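PDB 3E02: 3-keto-5-aminohexanoate cleavage protein from Burkholderia xenovorans LB400, which binds zinc and probably cleaves a beta-keto acid such as 3-keto-5-aminohexanoate, as other beta-keto acid cleavage enzymes do. Local coordinates for residues G38-E43 with S272-V277; G45-H50 with A292-A297; L51-P56 with P65-R70; P107-M112 with A299-K304; E192-L197 with D228-V233. One frame throughout, in Å; residues are numbered along the deposited sequence.

Interaction 1: residues G38-E43 with S272-V277; sequences GVAAAE and SNAEQV. With EDO (1,2-ethanediol), chain L.
Ala-41, which gives up the most surface here, lies against Val-277 on the neighbouring helix. The two valine methyls share the work. CG1, anti to the backbone N (chi1 175°), is set 3.6 Å from Ala-41 O, and Val-277 CG2 sits 4.1 Å from Ala-41 CB. One turn back, Ala-274 takes over. Its CB rests 3.9 Å from Ala-40 O and 4.0 Å from Ala-40 CB, methyl against methyl. These small side chains let the axes of the short helical segments approach to 8.1 Å while running nearly parallel, 16° apart. Both helices, 31-44 and 273-286, belong to the outer layer of a TIM barrel, side by side over strand 10-13, where Cys-12 touches Ala-41, Asn-273 and Val-277. Toward the start of helix 273-286, Ala-41 CB is also 4.3 Å from Asn-273 CB. That start is closed by Ser-272 at the N-cap: its OG accepts from Ala-274 N at 3.1 Å. Glu-37, on the same helix as the two alanines, bonds to Ser-272 OG through OE2 and to Asn-273 N through OE1.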
# COMPACT_ATOMS: atom_id res chain seq x y z
N GLY A 38 -1.80 27.56 -26.71
CA GLY A 38 -1.38 26.24 -27.17
C GLY A 38 0.03 26.29 -27.75
O GLY A 38 0.87 25.45 -27.41
N VAL A 39 0.29 27.30 -28.59
CA VAL A 39 1.62 27.50 -29.19
C VAL A 39 2.68 27.77 -28.12
O VAL A 39 3.73 27.15 -28.15
CB VAL A 39 1.61 28.60 -30.28
CG1 VAL A 39 3.03 28.88 -30.80
CG2 VAL A 39 0.69 28.19 -31.45
N ALA A 40 2.37 28.66 -27.18
CA ALA A 40 3.29 28.99 -26.07
C ALA A 40 3.61 27.75 -25.21
O ALA A 40 4.78 27.52 -24.86
CB ALA A 40 2.73 30.12 -25.19
N ALA A 41 2.58 26.96 -24.90
CA ALA A 41 2.72 25.71 -24.14
C ALA A 41 3.60 24.70 -24.89
O ALA A 41 4.49 24.08 -24.29
CB ALA A 41 1.36 25.12 -23.81
N ALA A 42 3.36 24.55 -26.20
CA ALA A 42 4.15 23.65 -27.05
C ALA A 42 5.60 24.12 -27.12
O ALA A 42 6.52 23.32 -26.93
CB ALA A 42 3.54 23.53 -28.46
N GLU A 43 5.81 25.41 -27.32
CA GLU A 43 7.17 25.98 -27.34
C GLU A 43 7.92 25.86 -26.00
O GLU A 43 9.15 25.75 -26.01
CB GLU A 43 7.16 27.40 -27.89
CG GLU A 43 6.84 27.37 -29.39
CD GLU A 43 6.64 28.72 -30.03
OE1 GLU A 43 6.64 29.75 -29.31
OE2 GLU A 43 6.46 28.72 -31.27
N SER A 272 -0.11 32.37 -17.88
CA SER A 272 -0.11 31.54 -19.07
C SER A 272 0.11 30.08 -18.73
O SER A 272 0.76 29.74 -17.74
CB SER A 272 1.05 31.98 -19.99
OG SER A 272 1.14 31.16 -21.16
N ASN A 273 -0.42 29.22 -19.60
CA ASN A 273 -0.16 27.79 -19.57
C ASN A 273 1.34 27.51 -19.61
O ASN A 273 1.81 26.59 -18.93
CB ASN A 273 -0.85 27.09 -20.75
CG ASN A 273 -2.30 26.77 -20.47
OD1 ASN A 273 -2.59 25.81 -19.78
ND2 ASN A 273 -3.20 27.56 -21.01
N ALA A 274 2.06 28.31 -20.39
CA ALA A 274 3.52 28.20 -20.53
C ALA A 274 4.26 28.25 -19.20
O ALA A 274 5.26 27.58 -19.07
CB ALA A 274 4.07 29.26 -21.48
N GLU A 275 3.77 29.03 -18.23
CA GLU A 275 4.41 29.07 -16.90
C GLU A 275 4.46 27.71 -16.23
O GLU A 275 5.49 27.32 -15.67
CB GLU A 275 3.73 30.05 -15.96
CG GLU A 275 3.94 31.47 -16.34
CD GLU A 275 3.39 32.43 -15.29
OE1 GLU A 275 2.22 32.26 -14.88
OE2 GLU A 275 4.13 33.34 -14.86
N GLN A 276 3.34 26.99 -16.27
CA GLN A 276 3.26 25.65 -15.67
C GLN A 276 4.10 24.63 -16.43
O GLN A 276 4.74 23.78 -15.82
CB GLN A 276 1.81 25.19 -15.59
CG GLN A 276 0.96 26.04 -14.61
CD GLN A 276 -0.52 25.66 -14.64
OE1 GLN A 276 -0.92 24.86 -15.46
NE2 GLN A 276 -1.32 26.23 -13.75
N VAL A 277 4.08 24.70 -17.77
CA VAL A 277 4.89 23.80 -18.60
C VAL A 277 6.38 24.03 -18.28
O VAL A 277 7.12 23.06 -18.01
CB VAL A 277 4.60 23.96 -20.13
CG1 VAL A 277 5.55 23.08 -20.99
CG2 VAL A 277 3.14 23.63 -20.43
C1 EDO L . 8.27 31.37 -14.98
O1 EDO L . 7.77 32.50 -15.72
C2 EDO L . 7.91 30.08 -15.72
O2 EDO L . 7.41 29.01 -14.90

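Interaction 2: residues G45-H50 with A292-A297; sequences GAAMLH and ATPDEA. With ZN (zinc ion), chain B.
Ala-47 carries the apolar packing against residues 292-297. Its methyl is directed into the first turn of helix 294-301, with CB 3.9 Å from Ala-297 CB and 4.5 Å from Pro-294 CD. Van der Waals contacts with carbonyl oxygens add to this: Ala-47 CB is 3.5 Å from Ala-292 O, and Pro-294 CA is 3.9 Å from Ala-47 O. Water makes the polar link. Waters 1 and 2 both sit between Gly-45 O and Ala-292 O, two carbonyls 4.3 Å apart, and can donate to each of them, although other acceptors compete for their protons. Gly-45 itself ends helix 31-44 in a Schellman motif, which its positive phi allows. Helix 294-301 is closed at its start by a capping box: Thr-293 N gives an almost straight bond (170°) to Glu-296 OE1 on the anti side of the carboxylate, and Glu-296 N returns one to Thr-293 OG1 at 3.2 Å. Metal binding belongs to the far end of residues 45-50, where His-50 NE2 holds zinc at 2.2 Å together with His-52, Glu-259 and three waters. No direct hydrogen bond joins the two segments. The capping box takes up Thr-293 N and Glu-296 N, and the backbone of 47-48 pairs with its barrel neighbours, Ile-82 and Cys-12; methyl packing and shared water make the join.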
# COMPACT_ATOMS: atom_id res chain seq x y z
N GLY A 45 7.62 23.20 -24.14
CA GLY A 45 7.90 21.77 -24.03
C GLY A 45 6.72 20.82 -24.07
O GLY A 45 6.93 19.61 -24.01
N ALA A 46 5.48 21.32 -24.14
CA ALA A 46 4.31 20.44 -24.22
C ALA A 46 4.29 19.65 -25.54
O ALA A 46 4.24 20.24 -26.61
CB ALA A 46 3.03 21.23 -24.07
N ALA A 47 4.37 18.32 -25.45
CA ALA A 47 4.28 17.42 -26.61
C ALA A 47 2.83 17.23 -27.08
O ALA A 47 2.60 16.90 -28.26
CB ALA A 47 4.90 16.04 -26.28
N MSE A 48 1.87 17.41 -26.16
CA MSE A 48 0.45 17.23 -26.44
C MSE A 48 -0.38 18.35 -25.80
O MSE A 48 -0.06 18.81 -24.69
CB MSE A 48 0.01 15.84 -25.93
CG MSE A 48 -1.48 15.52 -26.17
SE MSE A 48 -1.85 13.60 -26.26
CE MSE A 48 -1.49 13.14 -24.49
N LEU A 49 -1.40 18.79 -26.52
CA LEU A 49 -2.33 19.83 -26.07
C LEU A 49 -3.70 19.21 -25.95
O LEU A 49 -4.19 18.66 -26.94
CB LEU A 49 -2.36 20.98 -27.08
CG LEU A 49 -1.04 21.69 -27.32
CD1 LEU A 49 -1.20 22.71 -28.44
CD2 LEU A 49 -0.53 22.35 -26.03
N HIS A 50 -4.29 19.26 -24.75
CA HIS A 50 -5.64 18.76 -24.48
C HIS A 50 -6.56 19.98 -24.60
O HIS A 50 -6.40 20.97 -23.88
CB HIS A 50 -5.70 18.06 -23.12
CG HIS A 50 -7.08 17.73 -22.69
ND1 HIS A 50 -7.79 16.66 -23.18
CD2 HIS A 50 -7.90 18.35 -21.81
CE1 HIS A 50 -8.98 16.63 -22.61
NE2 HIS A 50 -9.07 17.64 -21.77
N ALA A 292 9.68 14.37 -23.77
CA ALA A 292 9.45 13.86 -25.10
C ALA A 292 9.08 14.99 -26.06
O ALA A 292 8.36 15.91 -25.69
CB ALA A 292 8.31 12.83 -25.07
N THR A 293 9.57 14.90 -27.29
CA THR A 293 9.14 15.79 -28.37
C THR A 293 7.77 15.27 -28.84
O THR A 293 7.40 14.13 -28.53
CB THR A 293 10.07 15.77 -29.58
OG1 THR A 293 10.08 14.46 -30.16
CG2 THR A 293 11.48 16.20 -29.19
N PRO A 294 7.00 16.10 -29.57
CA PRO A 294 5.74 15.60 -30.13
C PRO A 294 5.83 14.27 -30.88
O PRO A 294 5.02 13.38 -30.63
CB PRO A 294 5.32 16.74 -31.05
CG PRO A 294 5.78 17.93 -30.31
CD PRO A 294 7.15 17.54 -29.83
N ASP A 295 6.83 14.13 -31.75
CA ASP A 295 7.03 12.89 -32.51
C ASP A 295 7.45 11.70 -31.65
O ASP A 295 7.05 10.57 -31.94
CB ASP A 295 7.98 13.11 -33.69
CG ASP A 295 7.36 13.98 -34.81
OD1 ASP A 295 6.13 14.15 -34.89
OD2 ASP A 295 8.13 14.46 -35.66
N GLU A 296 8.24 11.93 -30.61
CA GLU A 296 8.55 10.87 -29.63
C GLU A 296 7.26 10.42 -28.94
O GLU A 296 7.06 9.22 -28.73
CB GLU A 296 9.60 11.32 -28.61
CG GLU A 296 10.97 11.42 -29.25
CD GLU A 296 12.02 12.09 -28.39
OE1 GLU A 296 11.69 12.95 -27.55
OE2 GLU A 296 13.22 11.79 -28.60
N ALA A 297 6.39 11.38 -28.60
CA ALA A 297 5.08 11.10 -28.00
C ALA A 297 4.19 10.29 -28.94
O ALA A 297 3.54 9.33 -28.50
CB ALA A 297 4.39 12.39 -27.55
ZN ZN B . -10.59 18.13 -20.31
O HOH W 1 6.76 16.80 -23.57
O HOH W 2 8.30 18.64 -26.44
O HOH W 3 -11.92 16.07 -20.95
O HOH W 4 -10.02 16.26 -18.87
O HOH W 5 -12.30 17.74 -18.96

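Interaction 3: residues L51-P56 with P65-R70; sequences LHARDP and PDLFMR. With ZN (zinc ion), chain B; EDO (1,2-ethanediol), chain I.
At the C-terminal end of barrel strand 48-54, just past the zinc ligands, Ala-53 packs on Leu-67 and Phe-68 of the short helix 65-68. The methyl of Ala-53 lies over one face of the Phe-68 ring in a CH-pi contact, 4.0 Å from the centroid and 30° off the normal, closest to CE1. Phe-68 has CG anti to the carbonyl carbon (chi1 -78°), which starts the ring off toward the strand. The far edge of the same ring reaches the backbone: CE2 is 3.7 Å from Leu-51 O, which lies in the ring plane. Leu-67 CB touches Ala-53 CB at 3.9 Å, and its two methyls then part company, CD1 going to Arg-54 O (3.6 Å) and CD2 to Pro-56 CG (3.7 Å), where proline and leucine meet tip to tip. The side chain of Arg-70 crosses that of Pro-56 at about a right angle, Arg-70 NH2 4.0 Å from Pro-56 CG. Ala-53 turns to the helix, while His-52 turns the other way and binds zinc through NE2 at 2.2 Å. Arg-54 also points away, its guanidinium bonded to Thr-15, His-19 and Gly-59. Metal ligands near the C-terminal ends of the strands are the usual TIM-barrel site.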
# COMPACT_ATOMS: atom_id res chain seq x y z
N LEU A 51 -7.54 19.89 -25.49
CA LEU A 51 -8.34 21.03 -25.90
C LEU A 51 -9.85 20.94 -25.71
O LEU A 51 -10.45 19.93 -26.05
CB LEU A 51 -8.08 21.26 -27.39
CG LEU A 51 -6.62 21.53 -27.80
CD1 LEU A 51 -6.47 21.45 -29.33
CD2 LEU A 51 -6.13 22.86 -27.26
N HIS A 52 -10.41 22.03 -25.16
CA HIS A 52 -11.84 22.32 -25.07
C HIS A 52 -12.06 23.66 -25.76
O HIS A 52 -11.12 24.46 -25.93
CB HIS A 52 -12.30 22.53 -23.62
CG HIS A 52 -12.25 21.31 -22.76
ND1 HIS A 52 -13.35 20.86 -22.06
CD2 HIS A 52 -11.22 20.49 -22.44
CE1 HIS A 52 -13.00 19.79 -21.36
NE2 HIS A 52 -11.72 19.55 -21.57
N ALA A 53 -13.32 23.92 -26.13
CA ALA A 53 -13.75 25.18 -26.72
C ALA A 53 -14.66 25.88 -25.73
O ALA A 53 -15.30 25.23 -24.87
CB ALA A 53 -14.50 24.96 -28.05
N ARG A 54 -14.75 27.20 -25.88
CA ARG A 54 -15.61 28.05 -25.08
C ARG A 54 -16.28 29.08 -25.97
O ARG A 54 -15.71 29.49 -27.00
CB ARG A 54 -14.79 28.78 -24.02
CG ARG A 54 -14.23 27.90 -22.92
CD ARG A 54 -13.40 28.71 -21.94
NE ARG A 54 -12.88 27.85 -20.87
CZ ARG A 54 -13.52 27.53 -19.75
NH1 ARG A 54 -14.76 27.93 -19.51
NH2 ARG A 54 -12.92 26.75 -18.86
N ASP A 55 -17.47 29.51 -25.55
CA ASP A 55 -18.19 30.60 -26.22
C ASP A 55 -17.22 31.80 -26.19
O ASP A 55 -16.78 32.19 -25.09
CB ASP A 55 -19.47 30.91 -25.45
CG ASP A 55 -20.27 32.04 -26.06
OD1 ASP A 55 -19.76 33.18 -26.14
OD2 ASP A 55 -21.43 31.79 -26.41
N PRO A 56 -16.86 32.35 -27.38
CA PRO A 56 -15.89 33.47 -27.42
C PRO A 56 -16.26 34.76 -26.67
O PRO A 56 -15.37 35.51 -26.31
CB PRO A 56 -15.76 33.76 -28.93
CG PRO A 56 -16.28 32.57 -29.61
CD PRO A 56 -17.31 31.99 -28.74
N PRO A 65 -18.32 21.97 -33.02
CA PRO A 65 -17.15 21.71 -33.88
C PRO A 65 -16.64 22.94 -34.65
O PRO A 65 -15.44 23.02 -34.91
CB PRO A 65 -17.65 20.64 -34.85
CG PRO A 65 -18.81 20.02 -34.18
CD PRO A 65 -19.45 21.11 -33.41
N ASP A 66 -17.53 23.88 -34.99
CA ASP A 66 -17.13 25.12 -35.68
C ASP A 66 -16.13 25.96 -34.87
O ASP A 66 -15.26 26.59 -35.47
CB ASP A 66 -18.35 25.99 -36.05
CG ASP A 66 -19.28 25.32 -37.08
OD1 ASP A 66 -18.89 24.32 -37.73
OD2 ASP A 66 -20.42 25.83 -37.23
N LEU A 67 -16.28 25.98 -33.54
CA LEU A 67 -15.34 26.68 -32.65
C LEU A 67 -13.99 25.97 -32.65
O LEU A 67 -12.95 26.63 -32.70
CB LEU A 67 -15.86 26.81 -31.21
CG LEU A 67 -16.96 27.84 -30.99
CD1 LEU A 67 -17.49 27.74 -29.56
CD2 LEU A 67 -16.45 29.25 -31.30
N PHE A 68 -14.01 24.63 -32.60
CA PHE A 68 -12.78 23.83 -32.72
C PHE A 68 -12.05 24.10 -34.04
O PHE A 68 -10.83 24.25 -34.04
CB PHE A 68 -13.05 22.33 -32.55
CG PHE A 68 -13.22 21.91 -31.12
CD1 PHE A 68 -14.46 21.99 -30.50
CD2 PHE A 68 -12.13 21.43 -30.40
CE1 PHE A 68 -14.62 21.59 -29.16
CE2 PHE A 68 -12.28 21.03 -29.07
CZ PHE A 68 -13.52 21.11 -28.45
N MSE A 69 -12.79 24.23 -35.14
CA MSE A 69 -12.19 24.56 -36.45
C MSE A 69 -11.60 25.97 -36.54
O MSE A 69 -10.90 26.26 -37.52
CB MSE A 69 -13.16 24.26 -37.60
CG MSE A 69 -13.48 22.79 -37.72
SE MSE A 69 -11.87 21.65 -37.84
CE MSE A 69 -12.67 20.05 -37.21
N ARG A 70 -11.88 26.82 -35.55
CA ARG A 70 -11.26 28.15 -35.45
C ARG A 70 -9.92 28.14 -34.68
O ARG A 70 -9.24 29.17 -34.62
CB ARG A 70 -12.24 29.17 -34.88
CG ARG A 70 -13.37 29.49 -35.85
CD ARG A 70 -14.58 30.15 -35.19
NE ARG A 70 -14.25 31.39 -34.49
CZ ARG A 70 -15.12 32.14 -33.81
NH1 ARG A 70 -16.41 31.79 -33.72
NH2 ARG A 70 -14.69 33.24 -33.20
ZN ZN B . -10.59 18.13 -20.31
C1 EDO I . -14.30 37.58 -24.10
O1 EDO I . -13.38 36.75 -24.81
C2 EDO I . -14.36 37.12 -22.65
O2 EDO I . -13.04 37.23 -22.09
O HOH W 3 -11.92 16.07 -20.95
O HOH W 4 -10.02 16.26 -18.87
O HOH W 5 -12.30 17.74 -18.96

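Interaction 4: residues P107-M112 with A299-K304; sequences PEVASM and AMLKTK
Thr-303 lies obliquely across the side chain of Glu-108, its CB 4.0 Å from Glu-108 CB, and its hydroxyl donates to the carboxylate: OG1 to OE1 is 2.8 Å, with the donor above the carboxylate plane, 39° out of it. A chi1 of 63° puts OG1 in the crowded position between backbone N and carbonyl carbon, while Thr-303 CG2 packs on Val-109 CG2 at 3.8 Å. Lys-304 then runs out fully extended past Pro-107, its CE 3.7 Å from Pro-107 O. Two waters bridge the segments: water 6 joins Pro-107 O to Lys-304 NZ, and water 7 joins Glu-108 O (2.7 Å) to Lys-304 N (2.8 Å). Thus the segment leaving helix 294-301 is fastened to the N-terminal end of strand 109-113. Glu-108 OE2 forms a salt bridge with Arg-298, which probably favours the ionised carboxylate. Lys-304 NZ bonds to the carbonyls of Arg-106, Ser-165 and Glu-308, so its charge is probably offset by neutral carbonyls and water 6.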
# COMPACT_ATOMS: atom_id res chain seq x y z
N PRO A 107 -9.17 13.38 -34.76
CA PRO A 107 -7.87 13.68 -34.20
C PRO A 107 -7.02 12.44 -33.94
O PRO A 107 -7.53 11.32 -33.93
CB PRO A 107 -8.23 14.35 -32.86
CG PRO A 107 -9.45 13.63 -32.45
CD PRO A 107 -10.22 13.42 -33.72
N GLU A 108 -5.73 12.66 -33.73
CA GLU A 108 -4.81 11.59 -33.35
C GLU A 108 -5.14 11.04 -31.96
O GLU A 108 -4.96 9.84 -31.71
CB GLU A 108 -3.37 12.08 -33.32
CG GLU A 108 -2.81 12.47 -34.65
CD GLU A 108 -1.35 12.77 -34.53
OE1 GLU A 108 -0.55 11.82 -34.65
OE2 GLU A 108 -1.03 13.94 -34.30
N VAL A 109 -5.59 11.94 -31.08
CA VAL A 109 -5.94 11.59 -29.71
C VAL A 109 -7.25 12.26 -29.26
O VAL A 109 -7.55 13.38 -29.66
CB VAL A 109 -4.79 11.95 -28.72
CG1 VAL A 109 -5.16 11.58 -27.27
CG2 VAL A 109 -3.48 11.26 -29.13
N ALA A 110 -8.04 11.52 -28.49
CA ALA A 110 -9.25 12.05 -27.84
C ALA A 110 -9.27 11.56 -26.41
O ALA A 110 -8.80 10.45 -26.13
CB ALA A 110 -10.52 11.60 -28.58
N SER A 111 -9.81 12.37 -25.50
CA SER A 111 -9.95 11.95 -24.11
C SER A 111 -11.11 10.95 -24.05
O SER A 111 -12.00 10.98 -24.90
CB SER A 111 -10.16 13.13 -23.15
OG SER A 111 -11.37 13.81 -23.41
N MSE A 112 -11.06 10.04 -23.08
CA MSE A 112 -12.09 9.01 -22.90
C MSE A 112 -12.27 8.79 -21.41
O MSE A 112 -11.43 8.18 -20.76
CB MSE A 112 -11.65 7.72 -23.63
CG MSE A 112 -12.58 6.51 -23.55
SE MSE A 112 -14.33 6.81 -24.30
CE MSE A 112 -13.85 7.49 -26.13
N ALA A 299 5.16 8.22 -31.29
CA ALA A 299 5.74 6.87 -31.32
C ALA A 299 5.38 6.10 -30.05
O ALA A 299 5.13 4.91 -30.12
CB ALA A 299 7.26 6.93 -31.52
N MSE A 300 5.37 6.78 -28.90
CA MSE A 300 4.98 6.14 -27.63
C MSE A 300 3.51 5.73 -27.66
O MSE A 300 3.19 4.59 -27.37
CB MSE A 300 5.25 7.07 -26.43
CG MSE A 300 6.73 7.24 -26.12
SE MSE A 300 7.06 8.75 -24.94
CE MSE A 300 6.26 8.13 -23.32
N LEU A 301 2.63 6.66 -28.03
CA LEU A 301 1.19 6.41 -28.07
C LEU A 301 0.70 5.64 -29.31
O LEU A 301 -0.46 5.18 -29.32
CB LEU A 301 0.42 7.72 -27.93
CG LEU A 301 0.72 8.53 -26.67
CD1 LEU A 301 -0.12 9.80 -26.64
CD2 LEU A 301 0.46 7.72 -25.45
N LYS A 302 1.56 5.52 -30.32
CA LYS A 302 1.26 4.83 -31.59
C LYS A 302 0.08 5.51 -32.29
O LYS A 302 -0.89 4.88 -32.67
CB LYS A 302 1.01 3.33 -31.38
CG LYS A 302 2.15 2.54 -30.74
CD LYS A 302 3.35 2.43 -31.64
CE LYS A 302 4.45 1.56 -31.02
NZ LYS A 302 3.98 0.15 -30.79
N THR A 303 0.18 6.82 -32.46
CA THR A 303 -0.86 7.61 -33.12
C THR A 303 -0.77 7.47 -34.63
O THR A 303 0.26 7.05 -35.16
CB THR A 303 -0.80 9.10 -32.74
OG1 THR A 303 0.44 9.65 -33.19
CG2 THR A 303 -0.95 9.29 -31.21
N LYS A 304 -1.84 7.86 -35.31
CA LYS A 304 -1.95 7.74 -36.77
C LYS A 304 -1.12 8.76 -37.58
O LYS A 304 -0.95 8.58 -38.78
CB LYS A 304 -3.42 7.79 -37.22
CG LYS A 304 -4.16 9.11 -36.98
CD LYS A 304 -5.57 9.06 -37.53
CE LYS A 304 -6.30 10.36 -37.26
NZ LYS A 304 -7.68 10.37 -37.84
O HOH W 6 -9.39 10.02 -35.70
O HOH W 7 -4.13 8.23 -33.69

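Interaction 5: residues E192-L197 with D228-V233; sequences EPPFFL and DYYLSV
Four backbone hydrogen bonds zip Phe-195 and Leu-197 to the neighbouring strand. Phe-195 N donates to Asp-228 O (2.9 Å), Tyr-230 N to Phe-195 O (2.8 Å), Leu-197 N to Tyr-230 O (2.9 Å) and Ser-232 N to Leu-197 O (2.7 Å). Each odd residue of the first strand thus bonds to the residues flanking its opposite number, as parallel strands do, and the axes of the short strand segments are 19° apart. The pair belongs to a beta-alpha-beta unit of the TIM barrel, in which helix 211-225 connects strand 195-201 to strand 229-235. Phe-195 and Tyr-229 face the outer helices, Tyr-229 OH bonding to Asp-222; Phe-196 and Tyr-230 lie on the other side, in the barrel. There Phe-196 has CG anti to the backbone N (chi1 -169°) and crosses Tyr-230 at about a right angle. Its CD1 is 3.7 Å from Tyr-230 CB, its CZ 3.6 Å from Ser-232 CB. On the outer side the Phe-195 ring runs beside Asp-228, CE2 3.7 Å from Asp-228 CB, the ring and carboxylate planes 77° apart. Beyond the cis peptide before it, Pro-194 sets CB 4.0 Å from Tyr-230 CE2.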
# COMPACT_ATOMS: atom_id res chain seq x y z
N GLU A 192 -6.63 -1.40 -28.14
CA GLU A 192 -5.35 -2.12 -28.24
C GLU A 192 -4.24 -1.36 -27.52
O GLU A 192 -4.31 -0.15 -27.39
CB GLU A 192 -4.93 -2.25 -29.71
CG GLU A 192 -5.87 -3.08 -30.60
CD GLU A 192 -5.89 -4.58 -30.30
OE1 GLU A 192 -5.04 -5.09 -29.52
OE2 GLU A 192 -6.76 -5.27 -30.87
N PRO A 193 -3.22 -2.08 -27.02
CA PRO A 193 -2.11 -1.38 -26.38
C PRO A 193 -1.30 -0.52 -27.38
O PRO A 193 -1.42 -0.73 -28.59
CB PRO A 193 -1.25 -2.50 -25.79
CG PRO A 193 -1.66 -3.72 -26.44
CD PRO A 193 -3.04 -3.54 -26.99
N PRO A 194 -0.53 0.47 -26.88
CA PRO A 194 -0.36 0.88 -25.49
C PRO A 194 -1.56 1.69 -24.98
O PRO A 194 -2.18 2.43 -25.75
CB PRO A 194 0.88 1.77 -25.55
CG PRO A 194 0.82 2.36 -26.87
CD PRO A 194 0.29 1.30 -27.78
N PHE A 195 -1.87 1.55 -23.69
CA PHE A 195 -2.97 2.27 -23.08
C PHE A 195 -2.38 3.47 -22.37
O PHE A 195 -1.54 3.30 -21.50
CB PHE A 195 -3.74 1.40 -22.08
CG PHE A 195 -4.09 0.06 -22.64
CD1 PHE A 195 -4.94 -0.04 -23.73
CD2 PHE A 195 -3.53 -1.11 -22.11
CE1 PHE A 195 -5.27 -1.28 -24.29
CE2 PHE A 195 -3.84 -2.37 -22.66
CZ PHE A 195 -4.71 -2.45 -23.75
N PHE A 196 -2.81 4.66 -22.74
CA PHE A 196 -2.34 5.89 -22.11
C PHE A 196 -3.36 6.18 -21.00
O PHE A 196 -4.45 6.70 -21.28
CB PHE A 196 -2.22 7.01 -23.14
CG PHE A 196 -1.50 8.22 -22.62
CD1 PHE A 196 -0.15 8.16 -22.33
CD2 PHE A 196 -2.18 9.42 -22.43
CE1 PHE A 196 0.53 9.29 -21.84
CE2 PHE A 196 -1.50 10.55 -21.95
CZ PHE A 196 -0.15 10.47 -21.66
N LEU A 197 -2.99 5.80 -19.76
CA LEU A 197 -3.83 5.96 -18.56
C LEU A 197 -3.55 7.27 -17.86
O LEU A 197 -2.43 7.46 -17.37
CB LEU A 197 -3.57 4.84 -17.54
CG LEU A 197 -3.74 3.37 -17.85
CD1 LEU A 197 -3.57 2.56 -16.58
CD2 LEU A 197 -5.09 3.15 -18.44
N ASP A 228 1.68 -3.07 -20.75
CA ASP A 228 0.90 -2.50 -21.85
C ASP A 228 0.39 -1.08 -21.64
O ASP A 228 -0.38 -0.62 -22.48
CB ASP A 228 -0.28 -3.44 -22.17
CG ASP A 228 0.16 -4.80 -22.71
OD1 ASP A 228 1.25 -4.90 -23.29
OD2 ASP A 228 -0.63 -5.76 -22.58
N TYR A 229 0.81 -0.37 -20.59
CA TYR A 229 0.30 0.99 -20.35
C TYR A 229 1.35 2.04 -19.99
O TYR A 229 2.42 1.72 -19.48
CB TYR A 229 -0.80 0.97 -19.27
CG TYR A 229 -0.31 1.00 -17.84
CD1 TYR A 229 0.09 -0.17 -17.18
CD2 TYR A 229 -0.26 2.21 -17.13
CE1 TYR A 229 0.54 -0.14 -15.87
CE2 TYR A 229 0.19 2.25 -15.81
CZ TYR A 229 0.58 1.08 -15.18
OH TYR A 229 1.03 1.13 -13.89
N TYR A 230 1.00 3.30 -20.26
CA TYR A 230 1.77 4.46 -19.82
C TYR A 230 0.93 5.15 -18.77
O TYR A 230 -0.29 5.29 -18.95
CB TYR A 230 2.01 5.47 -20.92
CG TYR A 230 3.04 5.04 -21.89
CD1 TYR A 230 4.40 5.07 -21.55
CD2 TYR A 230 2.68 4.63 -23.18
CE1 TYR A 230 5.36 4.68 -22.46
CE2 TYR A 230 3.63 4.25 -24.08
CZ TYR A 230 4.96 4.28 -23.73
OH TYR A 230 5.88 3.88 -24.66
N LEU A 231 1.57 5.57 -17.68
CA LEU A 231 0.93 6.32 -16.60
C LEU A 231 1.06 7.80 -16.92
O LEU A 231 2.13 8.25 -17.35
CB LEU A 231 1.64 6.05 -15.26
CG LEU A 231 1.17 6.81 -14.01
CD1 LEU A 231 -0.28 6.44 -13.67
CD2 LEU A 231 2.12 6.57 -12.83
N SER A 232 -0.04 8.54 -16.76
CA SER A 232 -0.03 10.00 -16.77
C SER A 232 -0.85 10.44 -15.55
O SER A 232 -1.71 9.69 -15.04
CB SER A 232 -0.53 10.58 -18.09
OG SER A 232 -0.32 11.99 -18.12
N VAL A 233 -0.57 11.65 -15.07
CA VAL A 233 -1.22 12.17 -13.88
C VAL A 233 -1.58 13.66 -14.04
O VAL A 233 -0.82 14.43 -14.64
CB VAL A 233 -0.30 12.01 -12.62
CG1 VAL A 233 -0.82 12.77 -11.42
CG2 VAL A 233 -0.08 10.51 -12.26

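How the interactions relate
All five contacts belong to one TIM barrel. Interactions 2 and 3 share strand 48-54 and together supply His-50 and His-52 to the zinc; Glu-259 is the third protein ligand, beside three waters. Interaction 1 lies on the outer wall beside them; Ala-41 O and Ala-46 N, 2.9 Å apart, probably hydrogen-bond it to interaction 2. Interactions 2 and 4 both use helix 294-301, which lies across the end of the barrel remote from the metal. Met-48 SE is 4.0 Å from Val-109 CG1, Met-48 CE is 3.6 Å from Phe-196 CE2, and Leu-301 packs on Phe-196, so interactions 2, 4 and 5 meet inside the barrel, away from the zinc; the Phe-196 side chain is about 12 Å from it.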